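Long-range contacts in tryptophan decarboxylase 1 (Oryza sativa subsp. japonica, PDB 6KHO), which catalyses the pyridoxal-phosphate-dependent decarboxylation of L-tryptophan to tryptamine and of 5-hydroxy-L-tryptophan to serotonin: residues E49-L54 with M92-S97; L261-V266 with A289-W294. All coordinates share one frame; numbering follows the deposited sequence.

Interaction 1: E49-L54 with M92-S97; sequences ESMPVL and MTHWAS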
ATOM      1  N   GLU A  49      11.704   9.569 -24.826  1.00 36.35           N
ATOM      2  CA  GLU A  49      10.963   9.517 -26.083  1.00 35.58           C
ATOM      3  C   GLU A  49      11.744   8.788 -27.171  1.00 39.63           C
ATOM      4  O   GLU A  49      11.149   8.177 -28.068  1.00 39.97           O
ATOM      5  CB  GLU A  49      10.605  10.936 -26.539  1.00 38.03           C
ATOM      6  CG  GLU A  49       9.820  10.988 -27.853  1.00 39.33           C
ATOM      7  CD  GLU A  49       9.473  12.405 -28.295  1.00 43.32           C
ATOM      8  OE1 GLU A  49       9.597  13.352 -27.485  1.00 45.76           O
ATOM      9  OE2 GLU A  49       9.076  12.576 -29.465  1.00 45.14           O
ATOM     10  N   SER A  50      13.070   8.837 -27.099  1.00 35.61           N
ATOM     11  CA  SER A  50      13.952   8.209 -28.070  1.00 38.70           C
ATOM     12  C   SER A  50      14.105   6.714 -27.842  1.00 41.48           C
ATOM     13  O   SER A  50      14.657   6.024 -28.704  1.00 40.47           O
ATOM     14  CB  SER A  50      15.334   8.874 -28.016  1.00 39.01           C
ATOM     15  OG  SER A  50      16.070   8.409 -26.890  1.00 41.66           O
ATOM     16  N   MET A  51      13.653   6.204 -26.701  1.00 38.92           N
ATOM     17  CA  MET A  51      13.677   4.780 -26.426  1.00 37.83           C
ATOM     18  C   MET A  51      12.421   4.117 -26.989  1.00 37.08           C
ATOM     19  O   MET A  51      11.388   4.771 -27.163  1.00 37.82           O
ATOM     20  CB  MET A  51      13.755   4.533 -24.922  1.00 38.14           C
ATOM     21  CG  MET A  51      14.864   5.305 -24.205  1.00 38.28           C
ATOM     22  SD  MET A  51      14.824   4.962 -22.427  1.00 41.54           S
ATOM     23  CE  MET A  51      16.271   5.856 -21.849  1.00 39.53           C
ATOM     24  N   PRO A  52      12.479   2.825 -27.301  1.00 35.16           N
ATOM     25  CA  PRO A  52      11.244   2.111 -27.646  1.00 39.84           C
ATOM     26  C   PRO A  52      10.348   2.023 -26.415  1.00 35.14           C
ATOM     27  O   PRO A  52      10.813   1.695 -25.323  1.00 36.13           O
ATOM     28  CB  PRO A  52      11.742   0.732 -28.096  1.00 35.58           C
ATOM     29  CG  PRO A  52      13.087   0.580 -27.416  1.00 41.74           C
ATOM     30  CD  PRO A  52      13.672   1.959 -27.363  1.00 39.15           C
ATOM     31  N   VAL A  53       9.063   2.344 -26.590  1.00 37.95           N
ATOM     32  CA  VAL A  53       8.141   2.323 -25.449  1.00 33.93           C
ATOM     33  C   VAL A  53       8.140   0.950 -24.793  1.00 36.71           C
ATOM     34  O   VAL A  53       8.289   0.827 -23.570  1.00 35.66           O
ATOM     35  CB  VAL A  53       6.726   2.740 -25.876  1.00 36.63           C
ATOM     36  CG1 VAL A  53       5.822   2.747 -24.648  1.00 35.83           C
ATOM     37  CG2 VAL A  53       6.748   4.109 -26.535  1.00 34.26           C
ATOM     38  N   LEU A  54       7.974  -0.107 -25.595  1.00 35.35           N
ATOM     39  CA  LEU A  54       8.048  -1.472 -25.084  1.00 36.55           C
ATOM     40  C   LEU A  54       9.458  -2.020 -25.253  1.00 39.00           C
ATOM     41  O   LEU A  54      10.122  -1.713 -26.243  1.00 38.62           O
ATOM     42  CB  LEU A  54       7.066  -2.386 -25.818  1.00 38.83           C
ATOM     43  CG  LEU A  54       5.592  -2.102 -25.542  1.00 37.17           C
ATOM     44  CD1 LEU A  54       4.730  -2.725 -26.626  1.00 41.68           C
ATOM     45  CD2 LEU A  54       5.211  -2.629 -24.171  1.00 34.99           C
ATOM     46  N   MET A  92      12.492  -1.934 -19.229  1.00 36.59           N
ATOM     47  CA  MET A  92      11.276  -1.262 -18.789  1.00 36.58           C
ATOM     48  C   MET A  92      10.317  -1.029 -19.942  1.00 36.57           C
ATOM     49  O   MET A  92      10.729  -0.784 -21.076  1.00 35.41           O
ATOM     50  CB  MET A  92      11.597   0.108 -18.196  1.00 34.92           C
ATOM     51  CG  MET A  92      12.033   0.141 -16.772  1.00 39.32           C
ATOM     52  SD  MET A  92      12.685   1.813 -16.515  1.00 54.28           S
ATOM     53  CE  MET A  92      11.247   2.822 -16.877  1.00 42.77           C
ATOM     54  N   THR A  93       9.023  -1.046 -19.623  1.00 32.41           N
ATOM     55  CA  THR A  93       8.013  -0.381 -20.434  1.00 34.15           C
ATOM     56  C   THR A  93       7.902   1.062 -19.949  1.00 34.64           C
ATOM     57  O   THR A  93       7.733   1.299 -18.749  1.00 33.20           O
ATOM     58  CB  THR A  93       6.672  -1.105 -20.303  1.00 33.88           C
ATOM     59  OG1 THR A  93       6.801  -2.418 -20.851  1.00 35.91           O
ATOM     60  CG2 THR A  93       5.548  -0.334 -20.990  1.00 30.23           C
ATOM     61  N   HIS A  94       7.997   2.023 -20.864  1.00 31.09           N
ATOM     62  CA  HIS A  94       8.144   3.421 -20.448  1.00 32.96           C
ATOM     63  C   HIS A  94       6.776   4.085 -20.332  1.00 31.00           C
ATOM     64  O   HIS A  94       6.272   4.718 -21.263  1.00 29.97           O
ATOM     65  CB  HIS A  94       9.081   4.155 -21.394  1.00 34.87           C
ATOM     66  CG  HIS A  94      10.475   3.607 -21.350  1.00 34.69           C
ATOM     67  ND1 HIS A  94      11.319   3.812 -20.276  1.00 32.11           N
ATOM     68  CD2 HIS A  94      11.147   2.803 -22.212  1.00 34.00           C
ATOM     69  CE1 HIS A  94      12.462   3.181 -20.495  1.00 39.18           C
ATOM     70  NE2 HIS A  94      12.381   2.558 -21.659  1.00 34.42           N
ATOM     71  N   TRP A  95       6.183   3.949 -19.143  1.00 28.85           N
ATOM     72  CA  TRP A  95       4.942   4.653 -18.838  1.00 30.95           C
ATOM     73  C   TRP A  95       5.089   6.163 -19.001  1.00 30.39           C
ATOM     74  O   TRP A  95       4.122   6.841 -19.361  1.00 30.65           O
ATOM     75  CB  TRP A  95       4.497   4.314 -17.416  1.00 32.68           C
ATOM     76  CG  TRP A  95       3.868   2.976 -17.308  1.00 31.29           C
ATOM     77  CD1 TRP A  95       4.498   1.770 -17.337  1.00 31.44           C
ATOM     78  CD2 TRP A  95       2.469   2.697 -17.152  1.00 30.31           C
ATOM     79  NE1 TRP A  95       3.579   0.755 -17.215  1.00 31.96           N
ATOM     80  CE2 TRP A  95       2.327   1.296 -17.094  1.00 32.10           C
ATOM     81  CE3 TRP A  95       1.327   3.496 -17.044  1.00 32.15           C
ATOM     82  CZ2 TRP A  95       1.083   0.673 -16.940  1.00 31.74           C
ATOM     83  CZ3 TRP A  95       0.091   2.873 -16.897  1.00 30.03           C
ATOM     84  CH2 TRP A  95      -0.020   1.479 -16.857  1.00 31.26           C
ATOM     85  N   ALA A  96       6.291   6.703 -18.764  1.00 30.12           N
ATOM     86  CA  ALA A  96       6.520   8.137 -18.880  1.00 31.17           C
ATOM     87  C   ALA A  96       6.693   8.597 -20.320  1.00 31.46           C
ATOM     88  O   ALA A  96       6.738   9.807 -20.565  1.00 32.29           O
ATOM     89  CB  ALA A  96       7.764   8.552 -18.070  1.00 29.90           C
ATOM     90  N   SER A  97       6.801   7.679 -21.270  1.00 31.38           N
ATOM     91  CA  SER A  97       7.038   8.095 -22.644  1.00 30.20           C
ATOM     92  C   SER A  97       5.864   8.921 -23.163  1.00 31.72           C
ATOM     93  O   SER A  97       4.708   8.598 -22.883  1.00 32.55           O
ATOM     94  CB  SER A  97       7.251   6.885 -23.551  1.00 33.66           C
ATOM     95  OG  SER A  97       7.376   7.311 -24.901  1.00 35.13           O
TER
HETATM   96  O   HOH W   1       9.607   5.803 -25.318  1.00 34.55           O
HETATM   97  O   HOH W   2      11.825  -0.247 -23.551  1.00 41.47           O
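Val53 and His94 make the one direct hydrogen bond of this contact, from His94 N to Val53 O at 3.0 Å. The bond is fairly straight, 161° at the hydrogen. The same oxygen also takes a CA-H...O contact from Thr93, so two neighbouring residues of 92-97 converge on a single carbonyl.

Two waters add polar links. One donates to both Pro52 O and Met92 O, 2.8 Å from each, and bridges backbone to backbone. The other bonds Met51 O and lies 2.7 Å from Ser97 OG, a hydroxyl that also bonds Asn99 N.

The imidazole of His94 carries much of the side-chain packing. With CG beside its own N and anti to the carbonyl carbon (chi1 -64°), the ring swings toward 49-54, and its CD2 corner meets Pro52 O edge-on, in plane, at 3.3 Å. Met51, extended beyond CG, crosses the imidazole at about a right angle and brings SD up obliquely to the ring, 3.9 Å from its centroid. ND1 is hydrogen-bonded to Tyr44 OH of helix 27-47, which helps fix the ring's rotation.

The loop that follows helix 27-47 lies against the one that follows helix 77-88, with His94 at the centre of an inverse gamma turn and at the start of a type I turn that ends at Ser97.

Methyl groups make the remaining contacts: Val53 CG2 lies 3.6 Å from Ser97 OG, while Leu54 CD2 runs alongside Thr93, touching OG1 and CG2. That OG1 bonds Gln130 O of the second subunit, and Trp95 NE1 bonds Ala131 O there, which places 92-97 at the dimer interface.

Interaction 2: L261-V266 with A289-W294; sequences LVPTYV and ARFAAW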
ATOM      1  N   LEU A 261     -32.472 -13.800  -0.747  1.00 39.48           N
ATOM      2  CA  LEU A 261     -31.120 -13.265  -0.605  1.00 38.24           C
ATOM      3  C   LEU A 261     -31.172 -11.827  -0.091  1.00 37.55           C
ATOM      4  O   LEU A 261     -32.205 -11.159  -0.164  1.00 35.21           O
ATOM      5  CB  LEU A 261     -30.378 -13.308  -1.940  1.00 37.64           C
ATOM      6  CG  LEU A 261     -30.254 -14.691  -2.580  1.00 40.50           C
ATOM      7  CD1 LEU A 261     -29.606 -14.586  -3.953  1.00 37.91           C
ATOM      8  CD2 LEU A 261     -29.462 -15.617  -1.665  1.00 40.69           C
ATOM      9  N   VAL A 262     -30.033 -11.346   0.408  1.00 35.96           N
ATOM     10  CA  VAL A 262     -29.940  -9.988   0.945  1.00 33.01           C
ATOM     11  C   VAL A 262     -29.077  -9.124   0.031  1.00 36.77           C
ATOM     12  O   VAL A 262     -27.839  -9.256   0.049  1.00 33.07           O
ATOM     13  CB  VAL A 262     -29.362  -9.993   2.368  1.00 34.69           C
ATOM     14  CG1 VAL A 262     -29.334  -8.581   2.932  1.00 30.18           C
ATOM     15  CG2 VAL A 262     -30.141 -10.952   3.270  1.00 38.27           C
ATOM     16  N   PRO A 263     -29.672  -8.244  -0.777  1.00 35.69           N
ATOM     17  CA  PRO A 263     -28.864  -7.321  -1.585  1.00 32.98           C
ATOM     18  C   PRO A 263     -28.099  -6.377  -0.675  1.00 36.47           C
ATOM     19  O   PRO A 263     -28.679  -5.709   0.183  1.00 31.44           O
ATOM     20  CB  PRO A 263     -29.902  -6.576  -2.433  1.00 33.17           C
ATOM     21  CG  PRO A 263     -31.126  -7.449  -2.385  1.00 32.70           C
ATOM     22  CD  PRO A 263     -31.113  -8.088  -1.042  1.00 34.03           C
ATOM     23  N   THR A 264     -26.786  -6.325  -0.880  1.00 31.45           N
ATOM     24  CA  THR A 264     -25.877  -5.787   0.121  1.00 32.71           C
ATOM     25  C   THR A 264     -25.082  -4.577  -0.350  1.00 30.48           C
ATOM     26  O   THR A 264     -24.839  -3.672   0.454  1.00 30.13           O
ATOM     27  CB  THR A 264     -24.920  -6.899   0.593  1.00 32.41           C
ATOM     28  OG1 THR A 264     -25.667  -7.900   1.311  1.00 33.20           O
ATOM     29  CG2 THR A 264     -23.804  -6.355   1.493  1.00 32.43           C
ATOM     30  N   TYR A 265     -24.731  -4.499  -1.634  1.00 29.39           N
ATOM     31  CA  TYR A 265     -23.721  -3.548  -2.095  1.00 29.56           C
ATOM     32  C   TYR A 265     -23.806  -3.452  -3.609  1.00 27.51           C
ATOM     33  O   TYR A 265     -23.923  -4.475  -4.292  1.00 31.20           O
ATOM     34  CB  TYR A 265     -22.332  -4.014  -1.644  1.00 25.31           C
ATOM     35  CG  TYR A 265     -21.127  -3.124  -1.950  1.00 25.05           C
ATOM     36  CD1 TYR A 265     -20.654  -2.951  -3.243  1.00 26.75           C
ATOM     37  CD2 TYR A 265     -20.415  -2.531  -0.907  1.00 25.78           C
ATOM     38  CE1 TYR A 265     -19.508  -2.161  -3.489  1.00 28.06           C
ATOM     39  CE2 TYR A 265     -19.276  -1.751  -1.138  1.00 26.31           C
ATOM     40  CZ  TYR A 265     -18.834  -1.566  -2.425  1.00 28.12           C
ATOM     41  OH  TYR A 265     -17.680  -0.821  -2.629  1.00 29.57           O
ATOM     42  N   VAL A 266     -23.764  -2.224  -4.123  1.00 26.68           N
ATOM     43  CA  VAL A 266     -23.732  -1.955  -5.559  1.00 29.13           C
ATOM     44  C   VAL A 266     -22.514  -1.082  -5.865  1.00 30.56           C
ATOM     45  O   VAL A 266     -22.280  -0.079  -5.186  1.00 27.69           O
ATOM     46  CB  VAL A 266     -25.018  -1.247  -6.038  1.00 29.21           C
ATOM     47  CG1 VAL A 266     -24.954  -0.981  -7.524  1.00 32.18           C
ATOM     48  CG2 VAL A 266     -26.290  -2.061  -5.685  1.00 31.10           C
ATOM     49  N   ALA A 289     -31.524   2.061  -2.831  1.00 32.48           N
ATOM     50  CA  ALA A 289     -32.169   2.483  -1.596  1.00 35.26           C
ATOM     51  C   ALA A 289     -33.430   1.675  -1.302  1.00 36.45           C
ATOM     52  O   ALA A 289     -33.819   1.561  -0.139  1.00 35.36           O
ATOM     53  CB  ALA A 289     -32.495   3.971  -1.663  1.00 33.75           C
ATOM     54  N   ARG A 290     -34.060   1.093  -2.324  1.00 35.96           N
ATOM     55  CA  ARG A 290     -35.193   0.205  -2.094  1.00 41.76           C
ATOM     56  C   ARG A 290     -34.804  -0.997  -1.250  1.00 42.90           C
ATOM     57  O   ARG A 290     -35.672  -1.605  -0.617  1.00 40.85           O
ATOM     58  CB  ARG A 290     -35.775  -0.274  -3.430  1.00 41.79           C
ATOM     59  CG  ARG A 290     -36.173   0.838  -4.389  1.00 44.59           C
ATOM     60  CD  ARG A 290     -37.310   0.400  -5.311  1.00 49.42           C
ATOM     61  NE  ARG A 290     -38.004   1.551  -5.883  1.00 62.25           N
ATOM     62  CZ  ARG A 290     -39.239   1.924  -5.547  1.00 58.14           C
ATOM     63  NH1 ARG A 290     -39.919   1.234  -4.638  1.00 53.49           N
ATOM     64  NH2 ARG A 290     -39.795   2.989  -6.116  1.00 57.61           N
ATOM     65  N   PHE A 291     -33.518  -1.355  -1.235  1.00 33.37           N
ATOM     66  CA  PHE A 291     -33.038  -2.510  -0.499  1.00 35.25           C
ATOM     67  C   PHE A 291     -32.090  -2.149   0.636  1.00 34.60           C
ATOM     68  O   PHE A 291     -31.598  -3.053   1.320  1.00 36.65           O
ATOM     69  CB  PHE A 291     -32.359  -3.484  -1.468  1.00 35.05           C
ATOM     70  CG  PHE A 291     -33.194  -3.773  -2.678  1.00 35.91           C
ATOM     71  CD1 PHE A 291     -34.115  -4.806  -2.663  1.00 39.76           C
ATOM     72  CD2 PHE A 291     -33.097  -2.983  -3.808  1.00 35.57           C
ATOM     73  CE1 PHE A 291     -34.914  -5.056  -3.776  1.00 42.09           C
ATOM     74  CE2 PHE A 291     -33.877  -3.219  -4.915  1.00 37.98           C
ATOM     75  CZ  PHE A 291     -34.792  -4.258  -4.907  1.00 40.25           C
ATOM     76  N   ALA A 292     -31.858  -0.856   0.876  1.00 34.54           N
ATOM     77  CA  ALA A 292     -30.878  -0.372   1.852  1.00 35.87           C
ATOM     78  C   ALA A 292     -29.477  -0.884   1.532  1.00 31.64           C
ATOM     79  O   ALA A 292     -28.681  -1.154   2.430  1.00 34.08           O
ATOM     80  CB  ALA A 292     -31.268  -0.742   3.288  1.00 34.72           C
ATOM     81  N   ALA A 293     -29.167  -1.046   0.252  1.00 28.74           N
ATOM     82  CA  ALA A 293     -27.859  -1.567  -0.111  1.00 31.63           C
ATOM     83  C   ALA A 293     -26.834  -0.434  -0.141  1.00 28.56           C
ATOM     84  O   ALA A 293     -27.155   0.710  -0.474  1.00 28.99           O
ATOM     85  CB  ALA A 293     -27.924  -2.261  -1.473  1.00 30.51           C
ATOM     86  N   TRP A 294     -25.590  -0.765   0.213  1.00 29.58           N
ATOM     87  CA  TRP A 294     -24.494   0.192   0.101  1.00 26.89           C
ATOM     88  C   TRP A 294     -24.221   0.506  -1.367  1.00 30.23           C
ATOM     89  O   TRP A 294     -24.212  -0.393  -2.215  1.00 30.95           O
ATOM     90  CB  TRP A 294     -23.240  -0.393   0.750  1.00 27.35           C
ATOM     91  CG  TRP A 294     -22.088   0.533   0.940  1.00 30.06           C
ATOM     92  CD1 TRP A 294     -21.267   1.050  -0.025  1.00 28.54           C
ATOM     93  CD2 TRP A 294     -21.576   0.990   2.193  1.00 30.56           C
ATOM     94  NE1 TRP A 294     -20.297   1.840   0.558  1.00 29.34           N
ATOM     95  CE2 TRP A 294     -20.461   1.811   1.917  1.00 28.64           C
ATOM     96  CE3 TRP A 294     -21.963   0.796   3.527  1.00 31.45           C
ATOM     97  CZ2 TRP A 294     -19.731   2.450   2.929  1.00 28.23           C
ATOM     98  CZ3 TRP A 294     -21.227   1.420   4.530  1.00 30.94           C
ATOM     99  CH2 TRP A 294     -20.122   2.227   4.224  1.00 26.60           C
TER
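Residues 261-266 and 289-294 meet in a parallel strand pairing that begins at Trp294, where strand 294-298 joins strand 262-269 in the mixed seven-stranded sheet of the PLP-dependent decarboxylase fold. Trp294 is gripped through both its backbone polar atoms: its N donates to Thr264 O at 3.0 Å, and its O accepts from Val266 N at 2.7 Å. Tyr265, between those two partners, is the bridge partner of Trp294, and its CA also approaches Trp294 O.

Both aromatic side chains leave on the same face of the sheet, each with CG anti to its backbone N (Tyr265 chi1 -177°). Their planes are 2° apart but slid so far that the rings barely overlap; Tyr265 CE2 comes within 3.6 Å of Trp294 CD1. Tyr265 OH is hydrogen-bonded to Thr182 OG1 of helix 175-194. An alanine at Tyr265 would probably open a gap beside the indole and leave Thr182 OG1 without its phenol partner.

Ahead of the bridge, Ala293 CB packs on the backbone at Thr264, nearest its C at 3.8 Å, and Phe291 CD1 touches Pro263 CG at 4.0 Å. A Schellman motif at Ala292 turns the chain from helix 281-289 toward the strand. Helix 175-194 covers the Tyr265-Trp294 face through Ala186, helix 246-258 packs on Phe291 and Val266 through Met253, and strand 205-210 flanks 262-269 on its other edge.

Overall arrangement
Interactions 1 and 2 lie on opposite sides of the chain's centre, with their own centres 45 Å apart and their nearest atoms about 23 Å apart, so they do not touch. They follow one another along the chain, the first closing before the second opens. Interaction 1 pairs loops away from the annotated sites and beside the second subunit, whereas interaction 2 belongs to the sheet of the cofactor-binding domain and meets no other chain. The side chain of Tyr265 is about 11 Å from the bound pyridoxal phosphate and about 8 Å from that of Thr175, a cofactor-binding residue on helix 175-194, the helix that packs on the Tyr265-Trp294 face of interaction 2.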